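Side-chain contact in propionate kinase (PDB 3KHY), which probably catalyses the reversible, magnesium-dependent transfer of a phosphoryl group from ATP to short-chain carboxylates such as acetate: residues G250-V253 against T254-T257. Sequence-based numbering, arbitrary orientation.
Sequences GWSV and TEIT
Ser252 and Glu255 exchange side-chain-to-backbone hydrogen bonds in both directions, a capping box that closes the N-terminus of helix 253-262. Ser252, the N-cap residue, accepts Glu255 N on OG at 3.0 Å; its hydroxyl stands between its own backbone N and carbonyl carbon (chi1 69°), which turns it over the first turn of the helix. In return, Ser252 N donates to Glu255 OE1 at 2.9 Å, in a nearly straight bond that meets the carboxylate on its anti side, 25° out of its plane. Glu255 CG lies beside its own backbone N (chi1 -71°), 3.2 Å from Ser252 OG, and the extended chain beyond it carries OE1 to Ser252 N.

The regular helical bonding starts immediately: Ile256 N donates to Ser252 O at 2.8 Å. One residue on, Val253 O takes two donors from Thr257, the amide N at 2.9 Å and the hydroxyl OG1 at 2.8 Å, which arrive from opposite faces of the carbonyl plane. Beside the box, Ile256 CG1 reaches the edge of the Trp251 indole near the ring plane and lies 3.7 Å from Trp251 CB. Both side chains also pack on Ile245 of helix 241-249, joining the two helices across the turn, while Val253 meets Val253 of the second subunit.

The box thus gives side-chain partners to the amides of Ser252 and Glu255, which precede the regular i to i+4 bonding, and the negative Glu255 carboxylate beside the helix start probably interacts favourably with the positive end of the helix dipole.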
loop_
_atom_site.group_PDB
_atom_site.type_symbol
_atom_site.label_atom_id
_atom_site.label_comp_id
_atom_site.label_asym_id
_atom_site.label_seq_id
_atom_site.Cartn_x
_atom_site.Cartn_y
_atom_site.Cartn_z
ATOM N N GLY A 250 7.655 19.545 12.475
ATOM C CA GLY A 250 6.689 20.629 12.551
ATOM C C GLY A 250 6.059 21.075 11.239
ATOM O O GLY A 250 5.515 22.177 11.165
ATOM N N TRP A 251 6.122 20.233 10.206
ATOM C CA TRP A 251 5.471 20.544 8.934
ATOM C C TRP A 251 3.954 20.442 9.031
ATOM O O TRP A 251 3.431 19.686 9.838
ATOM C CB TRP A 251 5.922 19.582 7.836
ATOM C CG TRP A 251 7.378 19.633 7.472
ATOM C CD1 TRP A 251 8.386 20.255 8.153
ATOM C CD2 TRP A 251 7.987 18.999 6.347
ATOM N NE1 TRP A 251 9.584 20.054 7.513
ATOM C CE2 TRP A 251 9.365 19.283 6.401
ATOM C CE3 TRP A 251 7.498 18.220 5.294
ATOM C CZ2 TRP A 251 10.261 18.819 5.439
ATOM C CZ3 TRP A 251 8.389 17.756 4.339
ATOM C CH2 TRP A 251 9.752 18.056 4.418
ATOM N N SER A 252 3.255 21.188 8.180
ATOM C CA SER A 252 1.802 21.093 8.064
ATOM C C SER A 252 1.393 19.941 7.153
ATOM O O SER A 252 2.202 19.454 6.352
ATOM C CB SER A 252 1.244 22.384 7.468
ATOM O OG SER A 252 1.623 22.502 6.104
ATOM N N VAL A 253 0.134 19.522 7.263
ATOM C CA VAL A 253 -0.424 18.513 6.369
ATOM C C VAL A 253 -0.204 18.915 4.914
ATOM O O VAL A 253 0.125 18.083 4.073
ATOM C CB VAL A 253 -1.939 18.319 6.577
ATOM C CG1 VAL A 253 -2.483 17.304 5.577
ATOM C CG2 VAL A 253 -2.234 17.871 7.978
ATOM N N THR A 254 -0.387 20.200 4.626
ATOM C CA THR A 254 -0.224 20.709 3.272
ATOM C C THR A 254 1.217 20.574 2.802
ATOM O O THR A 254 1.477 20.187 1.659
ATOM C CB THR A 254 -0.660 22.191 3.189
ATOM O OG1 THR A 254 -2.064 22.286 3.451
ATOM C CG2 THR A 254 -0.367 22.765 1.817
ATOM N N GLU A 255 2.157 20.902 3.683
ATOM C CA GLU A 255 3.570 20.802 3.336
ATOM C C GLU A 255 3.984 19.342 3.158
ATOM O O GLU A 255 4.741 19.011 2.259
ATOM C CB GLU A 255 4.438 21.479 4.399
ATOM C CG GLU A 255 4.332 23.002 4.385
ATOM C CD GLU A 255 4.888 23.650 5.642
ATOM O OE1 GLU A 255 4.897 22.998 6.711
ATOM O OE2 GLU A 255 5.308 24.821 5.559
ATOM N N ILE A 256 3.495 18.471 4.026
ATOM C CA ILE A 256 3.830 17.055 3.910
ATOM C C ILE A 256 3.258 16.490 2.610
ATOM O O ILE A 256 3.928 15.765 1.906
ATOM C CB ILE A 256 3.313 16.232 5.104
ATOM C CG1 ILE A 256 3.935 16.750 6.402
ATOM C CG2 ILE A 256 3.665 14.744 4.914
ATOM C CD1 ILE A 256 3.266 16.225 7.649
ATOM N N THR A 257 2.019 16.844 2.296
ATOM C CA THR A 257 1.367 16.325 1.102
ATOM C C THR A 257 2.050 16.856 -0.154
ATOM O O THR A 257 2.224 16.127 -1.141
ATOM C CB THR A 257 -0.133 16.695 1.069
ATOM O OG1 THR A 257 -0.793 16.155 2.222
ATOM C CG2 THR A 257 -0.801 16.141 -0.195
#